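Local coordinates for protein yciO (Escherichia coli, PDB 1K7J) that is a SUA5-family protein of unknown function that may bind double-stranded RNA, at residues L75-M89 with T98-R110. Sequence-based numbering, arbitrary orientation.
Sequences LSTYSFVDNVAFRLM and TFILKGTKEVPRR
Ser79 and Gly103 form a single beta bridge, CA to CA 4.2 Å, where the linker between helices 72-78 and 83-90 runs beside residues 102-104. Both helices pack on strand 97-102 of the YrdC-like fold's mixed sheet, and helix 83-89 runs nearly antiparallel to strand 98-102 (163°). Two backbone bonds hold the bridge: Phe80 N gives to Lys102 O (2.9 Å) and Thr104 N to Tyr78 O. A water accepts from Lys102 N and donates to Phe80 O.

Thr104 OG1 donates in the carbonyl plane, on a lone pair of Thr77 O, at 3.0 Å. The same OG1 accepts from Glu106 N, making an ST turn. With OG1 between the backbone N and carbonyl carbon (chi1 66°), Thr104 CG2 is left to sit over the centre of the Phe80 ring, 3.8 Å from its centroid. A valine here would probably leave Thr77 O and Glu106 N without their hydroxyl partner and weaken the hold on the turn.

Nearby, Glu106 CB lies over one face of the Tyr78 ring, and Val107 CG2 meets the ring's edge. Leu101 turns inward to the helices. Its CD2 meets Ala85 CB, while CD1 packs against Leu75 CD2. Met121 of strand 118-122 also touches Leu75 and Tyr78. Ser79 OG hydrogen-bonds to Leu75 O from above the carbonyl plane. Farther along, selenomethionine Met89 makes a Met-aromatic contact with Phe99, the two side chains running in opposite directions: Met89 CG stands over the ring centre, and Met89 SE approaches obliquely, 3.6 Å from Phe99 CD2.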
# COMPACT_ATOMS: atom_id res chain seq x y z
N LEU A 75 9.82 2.84 -7.32
CA LEU A 75 8.89 3.96 -7.22
C LEU A 75 9.13 4.92 -8.39
O LEU A 75 8.18 5.41 -9.00
CB LEU A 75 9.09 4.68 -5.88
CG LEU A 75 8.22 5.91 -5.59
CD1 LEU A 75 8.11 6.10 -4.07
CD2 LEU A 75 8.79 7.15 -6.25
N SER A 76 10.39 5.15 -8.71
CA SER A 76 10.77 6.06 -9.79
C SER A 76 10.49 5.50 -11.18
O SER A 76 10.62 6.21 -12.18
CB SER A 76 12.25 6.41 -9.66
OG SER A 76 12.49 7.04 -8.41
N THR A 77 10.11 4.23 -11.23
CA THR A 77 9.79 3.58 -12.50
C THR A 77 8.30 3.75 -12.78
O THR A 77 7.88 3.90 -13.93
CB THR A 77 10.11 2.07 -12.43
OG1 THR A 77 11.50 1.88 -12.12
CG2 THR A 77 9.79 1.38 -13.75
N TYR A 78 7.51 3.76 -11.71
CA TYR A 78 6.07 3.88 -11.83
C TYR A 78 5.49 5.28 -11.65
O TYR A 78 4.29 5.48 -11.82
CB TYR A 78 5.38 2.91 -10.87
CG TYR A 78 5.51 1.47 -11.32
CD1 TYR A 78 6.72 0.79 -11.19
CD2 TYR A 78 4.44 0.80 -11.91
CE1 TYR A 78 6.87 -0.52 -11.66
CE2 TYR A 78 4.58 -0.50 -12.39
CZ TYR A 78 5.79 -1.15 -12.26
OH TYR A 78 5.92 -2.44 -12.73
N SER A 79 6.32 6.25 -11.31
CA SER A 79 5.83 7.62 -11.15
C SER A 79 6.88 8.60 -11.67
O SER A 79 8.06 8.25 -11.79
CB SER A 79 5.51 7.93 -9.68
OG SER A 79 6.65 7.82 -8.86
N PHE A 80 6.45 9.81 -12.00
CA PHE A 80 7.37 10.83 -12.50
C PHE A 80 8.00 11.54 -11.31
O PHE A 80 7.32 12.21 -10.53
CB PHE A 80 6.61 11.82 -13.39
CG PHE A 80 6.16 11.23 -14.70
CD1 PHE A 80 7.09 10.84 -15.66
CD2 PHE A 80 4.80 11.09 -14.98
CE1 PHE A 80 6.67 10.30 -16.88
CE2 PHE A 80 4.38 10.56 -16.20
CZ PHE A 80 5.31 10.16 -17.15
N VAL A 81 9.31 11.39 -11.19
CA VAL A 81 10.06 11.97 -10.08
C VAL A 81 11.06 13.02 -10.54
O VAL A 81 11.98 12.72 -11.30
CB VAL A 81 10.82 10.85 -9.33
CG1 VAL A 81 11.57 11.44 -8.13
CG2 VAL A 81 9.85 9.77 -8.87
N ASP A 82 10.87 14.26 -10.09
CA ASP A 82 11.80 15.33 -10.46
C ASP A 82 12.78 15.56 -9.31
O ASP A 82 12.74 14.85 -8.30
CB ASP A 82 11.07 16.63 -10.82
CG ASP A 82 10.22 17.19 -9.69
OD1 ASP A 82 10.42 16.80 -8.51
OD2 ASP A 82 9.37 18.06 -9.98
N ASN A 83 13.65 16.55 -9.46
CA ASN A 83 14.65 16.84 -8.44
C ASN A 83 14.10 17.05 -7.04
O ASN A 83 14.58 16.46 -6.08
CB ASN A 83 15.48 18.07 -8.84
CG ASN A 83 16.59 18.36 -7.86
OD1 ASN A 83 17.56 17.59 -7.74
ND2 ASN A 83 16.47 19.47 -7.13
N VAL A 84 13.09 17.92 -6.92
CA VAL A 84 12.50 18.21 -5.62
C VAL A 84 11.98 16.94 -4.94
O VAL A 84 12.30 16.68 -3.78
CB VAL A 84 11.35 19.23 -5.76
CG1 VAL A 84 10.59 19.35 -4.44
CG2 VAL A 84 11.92 20.59 -6.14
N ALA A 85 11.20 16.16 -5.68
CA ALA A 85 10.63 14.93 -5.14
C ALA A 85 11.71 13.91 -4.78
O ALA A 85 11.65 13.27 -3.73
CB ALA A 85 9.66 14.32 -6.15
N PHE A 86 12.70 13.75 -5.66
CA PHE A 86 13.77 12.80 -5.43
C PHE A 86 14.53 13.08 -4.14
O PHE A 86 14.72 12.18 -3.31
CB PHE A 86 14.76 12.80 -6.59
CG PHE A 86 15.87 11.80 -6.44
CD1 PHE A 86 15.61 10.44 -6.53
CD2 PHE A 86 17.16 12.22 -6.16
CE1 PHE A 86 16.63 9.50 -6.35
CE2 PHE A 86 18.19 11.30 -5.98
CZ PHE A 86 17.92 9.94 -6.08
N ARG A 87 14.97 14.32 -3.97
CA ARG A 87 15.72 14.70 -2.78
C ARG A 87 14.93 14.48 -1.50
O ARG A 87 15.47 14.01 -0.49
CB ARG A 87 16.16 16.16 -2.87
CG ARG A 87 17.08 16.46 -4.04
CD ARG A 87 17.73 17.82 -3.85
NE ARG A 87 18.53 17.85 -2.62
CZ ARG A 87 18.93 18.96 -2.01
NH1 ARG A 87 18.60 20.15 -2.50
NH2 ARG A 87 19.65 18.87 -0.90
N LEU A 88 13.64 14.80 -1.53
CA LEU A 88 12.82 14.62 -0.34
C LEU A 88 12.59 13.15 -0.02
O LEU A 88 12.71 12.73 1.14
CB LEU A 88 11.47 15.33 -0.53
CG LEU A 88 11.53 16.85 -0.40
CD1 LEU A 88 10.23 17.48 -0.87
CD2 LEU A 88 11.81 17.22 1.06
N MSE A 89 12.29 12.34 -1.03
CA MSE A 89 12.04 10.93 -0.77
C MSE A 89 13.28 10.11 -0.45
O MSE A 89 13.21 9.17 0.33
CB MSE A 89 11.29 10.30 -1.95
CG MSE A 89 9.91 10.88 -2.16
SE MSE A 89 8.95 9.91 -3.54
CE MSE A 89 10.07 10.43 -5.06
N THR A 98 3.33 7.98 2.29
CA THR A 98 2.70 7.70 1.00
C THR A 98 2.92 9.02 0.27
O THR A 98 2.56 10.09 0.78
CB THR A 98 1.20 7.44 1.12
OG1 THR A 98 0.98 6.23 1.85
CG2 THR A 98 0.58 7.30 -0.27
N PHE A 99 3.52 8.96 -0.91
CA PHE A 99 3.79 10.17 -1.67
C PHE A 99 2.91 10.23 -2.90
O PHE A 99 2.91 9.31 -3.71
CB PHE A 99 5.27 10.20 -2.09
CG PHE A 99 6.23 10.15 -0.93
CD1 PHE A 99 6.36 11.24 -0.08
CD2 PHE A 99 6.99 9.00 -0.69
CE1 PHE A 99 7.24 11.20 1.00
CE2 PHE A 99 7.88 8.96 0.39
CZ PHE A 99 8.00 10.06 1.23
N ILE A 100 2.15 11.31 -3.05
CA ILE A 100 1.29 11.45 -4.21
C ILE A 100 2.08 12.05 -5.36
O ILE A 100 2.64 13.15 -5.24
CB ILE A 100 0.07 12.35 -3.91
CG1 ILE A 100 -0.67 11.83 -2.67
CG2 ILE A 100 -0.87 12.37 -5.12
CD1 ILE A 100 -1.00 10.36 -2.71
N LEU A 101 2.14 11.32 -6.47
CA LEU A 101 2.86 11.74 -7.66
C LEU A 101 2.08 11.36 -8.90
O LEU A 101 1.10 10.62 -8.83
CB LEU A 101 4.23 11.05 -7.70
CG LEU A 101 5.22 11.43 -6.60
CD1 LEU A 101 6.20 10.29 -6.37
CD2 LEU A 101 5.95 12.71 -6.98
N LYS A 102 2.50 11.88 -10.05
CA LYS A 102 1.83 11.53 -11.29
C LYS A 102 2.35 10.16 -11.71
O LYS A 102 3.56 9.91 -11.67
CB LYS A 102 2.14 12.56 -12.38
CG LYS A 102 1.55 13.94 -12.10
CD LYS A 102 1.76 14.88 -13.27
CE LYS A 102 1.07 14.37 -14.53
NZ LYS A 102 1.25 15.31 -15.68
N GLY A 103 1.44 9.28 -12.11
CA GLY A 103 1.84 7.94 -12.52
C GLY A 103 2.34 7.89 -13.95
O GLY A 103 1.88 8.65 -14.81
N THR A 104 3.28 6.99 -14.22
CA THR A 104 3.82 6.85 -15.57
C THR A 104 2.96 5.88 -16.36
O THR A 104 1.96 5.37 -15.85
CB THR A 104 5.26 6.29 -15.56
OG1 THR A 104 5.25 4.95 -15.05
CG2 THR A 104 6.16 7.16 -14.69
N LYS A 105 3.35 5.62 -17.61
CA LYS A 105 2.61 4.71 -18.47
C LYS A 105 2.68 3.26 -17.99
O LYS A 105 2.00 2.38 -18.51
CB LYS A 105 3.12 4.81 -19.91
CG LYS A 105 2.90 6.18 -20.54
CD LYS A 105 1.41 6.51 -20.61
CE LYS A 105 1.19 7.99 -20.92
NZ LYS A 105 1.82 8.41 -22.19
N GLU A 106 3.52 3.02 -16.98
CA GLU A 106 3.66 1.69 -16.40
C GLU A 106 2.37 1.38 -15.65
O GLU A 106 2.03 0.22 -15.41
CB GLU A 106 4.82 1.66 -15.40
CG GLU A 106 6.20 1.82 -16.01
CD GLU A 106 6.79 0.50 -16.47
OE1 GLU A 106 6.04 -0.49 -16.57
OE2 GLU A 106 8.02 0.47 -16.73
N VAL A 107 1.66 2.44 -15.28
CA VAL A 107 0.42 2.31 -14.52
C VAL A 107 -0.85 2.35 -15.35
O VAL A 107 -1.06 3.28 -16.13
CB VAL A 107 0.31 3.43 -13.47
CG1 VAL A 107 -0.85 3.16 -12.54
CG2 VAL A 107 1.62 3.57 -12.70
N PRO A 108 -1.72 1.34 -15.20
CA PRO A 108 -2.98 1.31 -15.95
C PRO A 108 -3.76 2.59 -15.68
O PRO A 108 -3.84 3.05 -14.53
CB PRO A 108 -3.68 0.08 -15.39
CG PRO A 108 -2.54 -0.84 -15.08
CD PRO A 108 -1.54 0.09 -14.43
N ARG A 109 -4.32 3.18 -16.73
CA ARG A 109 -5.08 4.42 -16.61
C ARG A 109 -6.13 4.38 -15.50
O ARG A 109 -6.30 5.36 -14.77
CB ARG A 109 -5.76 4.73 -17.95
CG ARG A 109 -6.53 6.04 -17.98
CD ARG A 109 -7.23 6.23 -19.32
NE ARG A 109 -8.06 7.43 -19.36
CZ ARG A 109 -7.59 8.67 -19.31
NH1 ARG A 109 -6.28 8.89 -19.21
NH2 ARG A 109 -8.42 9.71 -19.35
N ARG A 110 -6.84 3.26 -15.38
CA ARG A 110 -7.89 3.12 -14.37
C ARG A 110 -7.43 3.31 -12.93
O ARG A 110 -8.25 3.58 -12.05
CB ARG A 110 -8.55 1.74 -14.51
CG ARG A 110 -7.58 0.58 -14.40
CD ARG A 110 -8.26 -0.75 -14.69
NE ARG A 110 -7.28 -1.80 -14.92
CZ ARG A 110 -6.57 -2.40 -13.97
NH1 ARG A 110 -6.74 -2.06 -12.69
NH2 ARG A 110 -5.67 -3.32 -14.29
O HOH W 1 4.84 13.49 -10.26